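Local atomic coordinates of alpha-L-rhamnosidase (Klebsiella oxytoca, PDB entry 4XHC), a protein that probably releases terminal alpha-L-rhamnose from rhamnosides by hydrolysis, as a two-domain family GH78 alpha-rhamnosidase that binds rhamnose in its pocket. Residues 220-223 against 224-228; 254-257 against 258-262; 534-538 against 539-543. All blocks are in the same frame, centred on the assembly; numbering follows the deposited sequence.

Contact 1: residues 220-223 against 224-228; sequences DNVA and VLTLQ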
ATOM      1  N   ASP A 220      23.380  19.665 -23.760  1.00 59.34           N
ATOM      2  CA  ASP A 220      23.664  18.309 -24.212  1.00 61.53           C
ATOM      3  C   ASP A 220      23.706  17.315 -23.042  1.00 59.41           C
ATOM      4  O   ASP A 220      23.183  16.208 -23.162  1.00 58.13           O
ATOM      5  CB  ASP A 220      24.977  18.270 -24.997  1.00 65.79           C
ATOM      6  CG  ASP A 220      25.349  16.862 -25.451  1.00 69.50           C
ATOM      7  OD1 ASP A 220      24.804  16.387 -26.478  1.00 70.91           O
ATOM      8  OD2 ASP A 220      26.196  16.232 -24.777  1.00 72.55           O
ATOM      9  N   ASN A 221      24.309  17.704 -21.920  1.00 58.38           N
ATOM     10  CA  ASN A 221      24.365  16.820 -20.748  1.00 57.28           C
ATOM     11  C   ASN A 221      22.984  16.465 -20.230  1.00 53.88           C
ATOM     12  O   ASN A 221      22.703  15.306 -19.936  1.00 52.85           O
ATOM     13  CB  ASN A 221      25.195  17.426 -19.620  1.00 58.98           C
ATOM     14  CG  ASN A 221      26.676  17.399 -19.915  1.00 62.22           C
ATOM     15  OD1 ASN A 221      27.183  16.476 -20.555  1.00 65.32           O
ATOM     16  ND2 ASN A 221      27.385  18.411 -19.446  1.00 64.19           N
ATOM     17  N   VAL A 222      22.114  17.456 -20.134  1.00 51.98           N
ATOM     18  CA  VAL A 222      20.748  17.209 -19.689  1.00 50.04           C
ATOM     19  C   VAL A 222      19.980  16.344 -20.692  1.00 48.91           C
ATOM     20  O   VAL A 222      19.217  15.460 -20.301  1.00 47.41           O
ATOM     21  CB  VAL A 222      20.022  18.534 -19.436  1.00 50.25           C
ATOM     22  CG1 VAL A 222      18.529  18.313 -19.228  1.00 49.60           C
ATOM     23  CG2 VAL A 222      20.639  19.228 -18.228  1.00 51.17           C
ATOM     24  N   ALA A 223      20.195  16.590 -21.980  1.00 50.06           N
ATOM     25  CA  ALA A 223      19.562  15.808 -23.044  1.00 49.38           C
ATOM     26  C   ALA A 223      19.931  14.334 -22.975  1.00 50.36           C
ATOM     27  O   ALA A 223      19.071  13.471 -23.029  1.00 49.86           O
ATOM     28  CB  ALA A 223      19.948  16.369 -24.401  1.00 49.76           C
ATOM     29  N   VAL A 224      21.220  14.057 -22.854  1.00 53.60           N
ATOM     30  CA  VAL A 224      21.706  12.683 -22.818  1.00 55.36           C
ATOM     31  C   VAL A 224      21.118  11.914 -21.638  1.00 55.00           C
ATOM     32  O   VAL A 224      20.722  10.761 -21.801  1.00 56.94           O
ATOM     33  CB  VAL A 224      23.256  12.629 -22.789  1.00 57.79           C
ATOM     34  CG1 VAL A 224      23.758  11.215 -22.513  1.00 58.25           C
ATOM     35  CG2 VAL A 224      23.827  13.132 -24.110  1.00 59.10           C
ATOM     36  N   LEU A 225      21.060  12.538 -20.458  1.00 54.70           N
ATOM     37  CA  LEU A 225      20.474  11.884 -19.274  1.00 54.57           C
ATOM     38  C   LEU A 225      19.000  11.585 -19.504  1.00 54.02           C
ATOM     39  O   LEU A 225      18.505  10.538 -19.083  1.00 53.94           O
ATOM     40  CB  LEU A 225      20.634  12.741 -18.015  1.00 55.04           C
ATOM     41  CG  LEU A 225      20.015  12.191 -16.716  1.00 55.57           C
ATOM     42  CD1 LEU A 225      20.527  10.788 -16.399  1.00 55.67           C
ATOM     43  CD2 LEU A 225      20.259  13.144 -15.544  1.00 55.62           C
ATOM     44  N   THR A 226      18.316  12.512 -20.177  1.00 52.85           N
ATOM     45  CA  THR A 226      16.915  12.345 -20.533  1.00 51.47           C
ATOM     46  C   THR A 226      16.715  11.090 -21.362  1.00 52.58           C
ATOM     47  O   THR A 226      15.826  10.287 -21.081  1.00 53.92           O
ATOM     48  CB  THR A 226      16.376  13.551 -21.334  1.00 50.25           C
ATOM     49  OG1 THR A 226      16.692  14.768 -20.648  1.00 49.90           O
ATOM     50  CG2 THR A 226      14.877  13.444 -21.499  1.00 49.13           C
ATOM     51  N   LEU A 227      17.521  10.928 -22.401  1.00 54.33           N
ATOM     52  CA  LEU A 227      17.391   9.758 -23.262  1.00 56.82           C
ATOM     53  C   LEU A 227      17.711   8.490 -22.477  1.00 57.12           C
ATOM     54  O   LEU A 227      17.006   7.492 -22.593  1.00 56.67           O
ATOM     55  CB  LEU A 227      18.303   9.867 -24.496  1.00 59.01           C
ATOM     56  CG  LEU A 227      18.299   8.639 -25.418  1.00 59.70           C
ATOM     57  CD1 LEU A 227      16.909   8.354 -25.971  1.00 57.07           C
ATOM     58  CD2 LEU A 227      19.297   8.828 -26.546  1.00 61.95           C
ATOM     59  N   GLN A 228      18.776   8.543 -21.686  1.00 57.36           N
ATOM     60  CA  GLN A 228      19.213   7.390 -20.922  1.00 57.78           C
ATOM     61  C   GLN A 228      18.109   6.811 -20.051  1.00 55.71           C
ATOM     62  O   GLN A 228      17.933   5.603 -19.996  1.00 56.81           O
ATOM     63  CB  GLN A 228      20.395   7.758 -20.044  1.00 59.65           C
ATOM     64  CG  GLN A 228      20.892   6.595 -19.208  1.00 61.76           C
ATOM     65  CD  GLN A 228      22.210   6.900 -18.547  1.00 64.03           C
ATOM     66  OE1 GLN A 228      22.254   7.554 -17.506  1.00 64.31           O
ATOM     67  NE2 GLN A 228      23.297   6.433 -19.151  1.00 65.63           N
TER
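Thr226 and Val222, one helical turn apart, make the side-chain hydrogen bond that crosses this contact. The hydroxyl OG1 of Thr226 gives its hydrogen to Val222 O at 2.6 Å, while Thr226 N reaches the same oxygen at 3.1 Å from the opposite face of the carbonyl plane. The hydroxyl half of this grip depends on chi1 of Thr226 (-51°), which lays OG1 beside its own backbone N and back over the preceding turn. A short beta-hydroxyl suits a buried helix position for this reason, and the same OG1 also bonds to Phe504 N in a loop.

Other backbone bonds across the contact are i to i+4, such as Val224 N to Asp220 O at 2.9 Å; Leu225 N to Asn221 O and Leu227 N to Ala223 O continue the series.

Side-chain packing across the turn is slight: Val224 CG2 lies 4.0 Å from Asp220 OD2, a carboxylate oxygen whose salt bridge is made with Arg539. Ala223, small enough for close helix approach, faces Ala535. Backbone ladder and threonine-to-carbonyl bond together are typical of the interior of an alpha-helix, here helix 214-230 of the six-hairpin glycosidase domain.

Contact 2: residues 254-257 against 258-262; sequences ALVN and DVTFA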
ATOM      1  N   ALA A 254      15.227   7.895 -31.809  1.00 54.27           N
ATOM      2  CA  ALA A 254      16.149   7.165 -32.684  1.00 55.18           C
ATOM      3  C   ALA A 254      17.253   8.062 -33.241  1.00 54.63           C
ATOM      4  O   ALA A 254      18.384   7.623 -33.400  1.00 56.24           O
ATOM      5  CB  ALA A 254      15.393   6.478 -33.815  1.00 54.69           C
ATOM      6  N   LEU A 255      16.925   9.312 -33.541  1.00 54.34           N
ATOM      7  CA  LEU A 255      17.930  10.249 -34.039  1.00 55.84           C
ATOM      8  C   LEU A 255      19.013  10.494 -32.993  1.00 55.50           C
ATOM      9  O   LEU A 255      20.191  10.526 -33.318  1.00 54.92           O
ATOM     10  CB  LEU A 255      17.291  11.591 -34.433  1.00 55.88           C
ATOM     11  CG  LEU A 255      16.466  11.669 -35.719  1.00 56.01           C
ATOM     12  CD1 LEU A 255      15.919  13.083 -35.896  1.00 54.92           C
ATOM     13  CD2 LEU A 255      17.282  11.250 -36.937  1.00 57.26           C
ATOM     14  N   VAL A 256      18.605  10.680 -31.741  1.00 54.73           N
ATOM     15  CA  VAL A 256      19.548  11.003 -30.676  1.00 55.49           C
ATOM     16  C   VAL A 256      20.391   9.774 -30.352  1.00 56.44           C
ATOM     17  O   VAL A 256      21.601   9.867 -30.176  1.00 56.65           O
ATOM     18  CB  VAL A 256      18.824  11.507 -29.409  1.00 55.75           C
ATOM     19  CG1 VAL A 256      19.827  11.933 -28.343  1.00 56.01           C
ATOM     20  CG2 VAL A 256      17.888  12.660 -29.754  1.00 55.59           C
ATOM     21  N   ASN A 257      19.739   8.619 -30.296  1.00 56.56           N
ATOM     22  CA  ASN A 257      20.421   7.352 -30.095  1.00 59.37           C
ATOM     23  C   ASN A 257      21.572   7.172 -31.086  1.00 62.26           C
ATOM     24  O   ASN A 257      22.655   6.719 -30.726  1.00 66.62           O
ATOM     25  CB  ASN A 257      19.417   6.210 -30.244  1.00 59.34           C
ATOM     26  CG  ASN A 257      20.064   4.845 -30.145  1.00 60.95           C
ATOM     27  OD1 ASN A 257      20.576   4.464 -29.100  1.00 60.48           O
ATOM     28  ND2 ASN A 257      20.054   4.109 -31.247  1.00 62.77           N
ATOM     29  N   ASP A 258      21.317   7.542 -32.328  1.00 63.13           N
ATOM     30  CA  ASP A 258      22.287   7.443 -33.404  1.00 67.31           C
ATOM     31  C   ASP A 258      23.673   8.015 -33.101  1.00 66.67           C
ATOM     32  O   ASP A 258      24.676   7.451 -33.503  1.00 66.36           O
ATOM     33  CB  ASP A 258      21.733   8.171 -34.625  1.00 71.95           C
ATOM     34  CG  ASP A 258      21.838   7.360 -35.869  1.00 77.56           C
ATOM     35  OD1 ASP A 258      21.433   6.175 -35.809  1.00 83.18           O
ATOM     36  OD2 ASP A 258      22.308   7.908 -36.892  1.00 82.12           O
ATOM     37  N   VAL A 259      23.708   9.141 -32.402  1.00 66.76           N
ATOM     38  CA  VAL A 259      24.951   9.867 -32.117  1.00 67.26           C
ATOM     39  C   VAL A 259      25.363   9.811 -30.641  1.00 65.80           C
ATOM     40  O   VAL A 259      26.328  10.454 -30.246  1.00 68.13           O
ATOM     41  CB  VAL A 259      24.841  11.358 -32.534  1.00 67.04           C
ATOM     42  CG1 VAL A 259      24.623  11.474 -34.033  1.00 66.77           C
ATOM     43  CG2 VAL A 259      23.724  12.072 -31.771  1.00 64.63           C
ATOM     44  N   THR A 260      24.629   9.058 -29.829  1.00 63.76           N
ATOM     45  CA  THR A 260      24.988   8.851 -28.429  1.00 63.31           C
ATOM     46  C   THR A 260      25.295   7.370 -28.203  1.00 63.61           C
ATOM     47  O   THR A 260      26.442   6.956 -28.371  1.00 65.22           O
ATOM     48  CB  THR A 260      23.888   9.349 -27.463  1.00 61.18           C
ATOM     49  OG1 THR A 260      22.640   8.710 -27.766  1.00 60.60           O
ATOM     50  CG2 THR A 260      23.723  10.858 -27.567  1.00 60.03           C
ATOM     51  N   PHE A 261      24.281   6.573 -27.862  1.00 61.65           N
ATOM     52  CA  PHE A 261      24.498   5.194 -27.418  1.00 63.45           C
ATOM     53  C   PHE A 261      24.531   4.168 -28.541  1.00 64.61           C
ATOM     54  O   PHE A 261      24.951   3.037 -28.323  1.00 67.01           O
ATOM     55  CB  PHE A 261      23.443   4.791 -26.398  1.00 62.57           C
ATOM     56  CG  PHE A 261      23.429   5.652 -25.172  1.00 62.11           C
ATOM     57  CD1 PHE A 261      24.340   5.442 -24.151  1.00 63.54           C
ATOM     58  CD2 PHE A 261      22.504   6.674 -25.042  1.00 60.09           C
ATOM     59  CE1 PHE A 261      24.331   6.239 -23.021  1.00 62.68           C
ATOM     60  CE2 PHE A 261      22.489   7.473 -23.918  1.00 59.65           C
ATOM     61  CZ  PHE A 261      23.402   7.254 -22.904  1.00 61.18           C
ATOM     62  N   ALA A 262      24.096   4.561 -29.732  1.00 65.37           N
ATOM     63  CA  ALA A 262      24.172   3.710 -30.934  1.00 68.57           C
ATOM     64  C   ALA A 262      23.611   2.292 -30.735  1.00 69.35           C
ATOM     65  O   ALA A 262      24.191   1.320 -31.203  1.00 71.34           O
ATOM     66  CB  ALA A 262      25.605   3.650 -31.466  1.00 70.41           C
TER
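Asn257 O and Val256 O, two carbonyls in the last turn of helix 247-259, where the bonding grows irregular, each accept two hydrogen bonds from the residues that follow. Ala262 N reaches Asn257 O at 2.8 Å and Thr260 N reaches it at 3.2 Å from the opposite face, the latter well above the carbonyl plane. Val256 O takes Val259 N at 3.1 Å and Thr260 OG1 at 2.9 Å, likewise from opposite faces. With chi1 of 56°, Thr260 holds OG1 between its own N and carbonyl carbon, where it can turn back to the helix end; threonine thus supplies a donor as the regular ladder breaks. One turn earlier, Asp258 N still bonds to Ala254 O at 3.1 Å.

The Asn257 side chain runs alongside the turn, OD1 4.0 Å from Phe261 CB; OD1 is bonded to Arg263 N just beyond. Asp258 OD1 similarly bonds to His264. Between the two segments packing is sparse: Val256 CG1 meets Thr260 CG2 at 4.1 Å, methyl groups of two beta-branched residues suited to a buried flank.

Around this end of helix 247-259, Leu255 and Val259 lie on Trp536 of helix 534-540, Val256 and Thr260 touch Leu227 of helix 214-230, and Asp258 touches Ser318 of helix 302-319.

Contact 3: residues 534-538 against 539-543; sequences PAWFI and RQYGL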
ATOM      1  N   PRO A 534      18.245  18.336 -28.880  1.00 52.61           N
ATOM      2  CA  PRO A 534      19.430  19.190 -28.951  1.00 53.49           C
ATOM      3  C   PRO A 534      20.761  18.430 -28.977  1.00 55.59           C
ATOM      4  O   PRO A 534      21.716  18.878 -29.617  1.00 55.38           O
ATOM      5  CB  PRO A 534      19.310  20.030 -27.692  1.00 53.62           C
ATOM      6  CG  PRO A 534      17.838  20.217 -27.551  1.00 53.51           C
ATOM      7  CD  PRO A 534      17.212  18.926 -28.011  1.00 52.59           C
ATOM      8  N   ALA A 535      20.826  17.292 -28.295  1.00 56.09           N
ATOM      9  CA  ALA A 535      22.000  16.434 -28.388  1.00 58.51           C
ATOM     10  C   ALA A 535      22.305  16.046 -29.846  1.00 58.61           C
ATOM     11  O   ALA A 535      23.463  16.070 -30.270  1.00 59.12           O
ATOM     12  CB  ALA A 535      21.814  15.192 -27.529  1.00 59.43           C
ATOM     13  N   TRP A 536      21.263  15.713 -30.610  1.00 56.71           N
ATOM     14  CA  TRP A 536      21.423  15.372 -32.028  1.00 57.06           C
ATOM     15  C   TRP A 536      21.867  16.583 -32.846  1.00 56.53           C
ATOM     16  O   TRP A 536      22.851  16.508 -33.574  1.00 56.33           O
ATOM     17  CB  TRP A 536      20.128  14.786 -32.608  1.00 56.35           C
ATOM     18  CG  TRP A 536      20.246  14.344 -34.046  1.00 57.59           C
ATOM     19  CD1 TRP A 536      20.934  13.263 -34.520  1.00 60.87           C
ATOM     20  CD2 TRP A 536      19.655  14.967 -35.184  1.00 57.12           C
ATOM     21  NE1 TRP A 536      20.816  13.180 -35.885  1.00 61.20           N
ATOM     22  CE2 TRP A 536      20.028  14.213 -36.316  1.00 59.16           C
ATOM     23  CE3 TRP A 536      18.841  16.087 -35.359  1.00 56.66           C
ATOM     24  CZ2 TRP A 536      19.620  14.549 -37.605  1.00 59.37           C
ATOM     25  CZ3 TRP A 536      18.430  16.416 -36.647  1.00 57.59           C
ATOM     26  CH2 TRP A 536      18.824  15.648 -37.750  1.00 58.06           C
ATOM     27  N   PHE A 537      21.148  17.694 -32.717  1.00 54.88           N
ATOM     28  CA  PHE A 537      21.512  18.924 -33.426  1.00 54.91           C
ATOM     29  C   PHE A 537      22.955  19.332 -33.128  1.00 56.74           C
ATOM     30  O   PHE A 537      23.720  19.674 -34.036  1.00 59.31           O
ATOM     31  CB  PHE A 537      20.579  20.080 -33.046  1.00 53.04           C
ATOM     32  CG  PHE A 537      19.176  19.929 -33.560  1.00 51.92           C
ATOM     33  CD1 PHE A 537      18.928  19.799 -34.921  1.00 52.67           C
ATOM     34  CD2 PHE A 537      18.096  19.947 -32.685  1.00 50.74           C
ATOM     35  CE1 PHE A 537      17.633  19.668 -35.396  1.00 52.08           C
ATOM     36  CE2 PHE A 537      16.799  19.817 -33.152  1.00 49.89           C
ATOM     37  CZ  PHE A 537      16.567  19.680 -34.508  1.00 50.55           C
ATOM     38  N   ILE A 538      23.322  19.297 -31.853  1.00 56.48           N
ATOM     39  CA  ILE A 538      24.632  19.761 -31.435  1.00 58.58           C
ATOM     40  C   ILE A 538      25.716  18.853 -32.010  1.00 61.49           C
ATOM     41  O   ILE A 538      26.703  19.340 -32.559  1.00 63.94           O
ATOM     42  CB  ILE A 538      24.717  19.883 -29.897  1.00 57.92           C
ATOM     43  CG1 ILE A 538      23.868  21.073 -29.439  1.00 56.63           C
ATOM     44  CG2 ILE A 538      26.155  20.081 -29.431  1.00 59.89           C
ATOM     45  CD1 ILE A 538      23.477  21.022 -27.982  1.00 56.55           C
ATOM     46  N   ARG A 539      25.507  17.543 -31.918  1.00 62.72           N
ATOM     47  CA  ARG A 539      26.500  16.570 -32.379  1.00 65.38           C
ATOM     48  C   ARG A 539      26.535  16.406 -33.898  1.00 66.04           C
ATOM     49  O   ARG A 539      27.603  16.413 -34.492  1.00 68.98           O
ATOM     50  CB  ARG A 539      26.268  15.212 -31.712  1.00 66.49           C
ATOM     51  CG  ARG A 539      26.603  15.204 -30.230  1.00 67.58           C
ATOM     52  CD  ARG A 539      25.881  14.093 -29.492  1.00 67.76           C
ATOM     53  NE  ARG A 539      26.061  14.209 -28.047  1.00 67.91           N
ATOM     54  CZ  ARG A 539      26.872  13.454 -27.312  1.00 70.47           C
ATOM     55  NH1 ARG A 539      27.604  12.490 -27.855  1.00 73.28           N
ATOM     56  NH2 ARG A 539      26.943  13.660 -26.006  1.00 71.18           N
ATOM     57  N   GLN A 540      25.370  16.269 -34.519  1.00 65.25           N
ATOM     58  CA  GLN A 540      25.274  16.038 -35.962  1.00 65.84           C
ATOM     59  C   GLN A 540      25.691  17.252 -36.788  1.00 65.77           C
ATOM     60  O   GLN A 540      26.300  17.086 -37.834  1.00 67.49           O
ATOM     61  CB  GLN A 540      23.840  15.633 -36.339  1.00 64.87           C
ATOM     62  CG  GLN A 540      23.657  15.147 -37.770  1.00 65.25           C
ATOM     63  CD  GLN A 540      24.389  13.861 -38.054  1.00 67.41           C
ATOM     64  OE1 GLN A 540      24.613  13.041 -37.167  1.00 69.26           O
ATOM     65  NE2 GLN A 540      24.760  13.672 -39.298  1.00 69.49           N
ATOM     66  N   TYR A 541      25.352  18.461 -36.336  1.00 65.28           N
ATOM     67  CA  TYR A 541      25.684  19.688 -37.079  1.00 66.45           C
ATOM     68  C   TYR A 541      26.910  20.419 -36.536  1.00 68.62           C
ATOM     69  O   TYR A 541      27.284  21.479 -37.043  1.00 67.61           O
ATOM     70  CB  TYR A 541      24.483  20.629 -37.120  1.00 64.04           C
ATOM     71  CG  TYR A 541      23.331  20.061 -37.909  1.00 64.33           C
ATOM     72  CD1 TYR A 541      22.445  19.166 -37.324  1.00 64.21           C
ATOM     73  CD2 TYR A 541      23.131  20.403 -39.248  1.00 65.38           C
ATOM     74  CE1 TYR A 541      21.384  18.637 -38.038  1.00 63.79           C
ATOM     75  CE2 TYR A 541      22.074  19.877 -39.969  1.00 65.08           C
ATOM     76  CZ  TYR A 541      21.206  18.996 -39.351  1.00 64.58           C
ATOM     77  OH  TYR A 541      20.153  18.458 -40.032  1.00 64.62           O
ATOM     78  N   GLY A 542      27.532  19.847 -35.509  1.00 71.24           N
ATOM     79  CA  GLY A 542      28.755  20.402 -34.942  1.00 74.46           C
ATOM     80  C   GLY A 542      28.573  21.833 -34.476  1.00 73.98           C
ATOM     81  O   GLY A 542      29.394  22.694 -34.773  1.00 76.61           O
ATOM     82  N   LEU A 543      27.500  22.082 -33.737  1.00 72.78           N
ATOM     83  CA  LEU A 543      27.217  23.422 -33.236  1.00 72.77           C
ATOM     84  C   LEU A 543      28.173  23.801 -32.089  1.00 75.07           C
ATOM     85  O   LEU A 543      28.758  22.944 -31.401  1.00 75.30           O
ATOM     86  CB  LEU A 543      25.756  23.519 -32.777  1.00 70.44           C
ATOM     87  CG  LEU A 543      24.672  23.105 -33.780  1.00 69.16           C
ATOM     88  CD1 LEU A 543      23.285  23.367 -33.216  1.00 67.01           C
ATOM     89  CD2 LEU A 543      24.845  23.834 -35.100  1.00 70.55           C
ATOM     90  OXT LEU A 543      28.388  24.989 -31.825  1.00 74.86           O
TER
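The first torsions of Trp536 and Tyr541 bring their rings together: the indole CG stands anti to its own N (chi1 -177°), which brings the far end of the indole back toward the next turn, whereas the phenol CG lies beside its own N (chi1 -66°) and turns back. The edge of Tyr541 faces the six-membered ring of Trp536 in a T-shaped pair, with centroids 5.6 Å apart and planes at 86°. Gln540 adds a CH-pi contact, its CB lying 4.0 Å from the centroid of the five-membered ring of Trp536; its bent aliphatic stem lies over one face of the indole. Phe537 runs side by side with Tyr541, its CD1 4.1 Å from Tyr541 CE1.

These rings lie on the last turns of helix 534-540, the final helix of the chain; beyond it Gly542 takes up positive phi, a conformation glycine accepts readily. Leu543 N then bonds back to Ile538 O at 3.1 Å, in the carbonyl plane on a lone pair, and Leu543 CD1 packs 4.3 Å from Phe537 CB.

Arg539 N holds Ala535 O at 3.0 Å, and the extended arginine chain runs past this carbonyl. Its guanidinium bonds to Pro207 O; Phe537 packs against helices 466-478 and 482-498, its ring meeting that of His470.

Along the chain the three contacts follow in series, none nested or crossed, and each closes only a local turn: contact 1 within helix 214-230, contact 2 at the end of helix 247-259, and contact 3 at the C terminus. Contacts 1 and 2 touch where Leu227 CD2 lies 3.6 Å from Val256 CG1. From the far end of the sequence contact 3 returns to both: it reaches contact 1 through the Asp220-Arg539 salt bridge, and its Ala535 CB lies 3.9 Å from Val256 CG1 of contact 2. Three helices of the glycosidase domain, 214-230, 247-259 and 534-540, are thereby tied together, early to last.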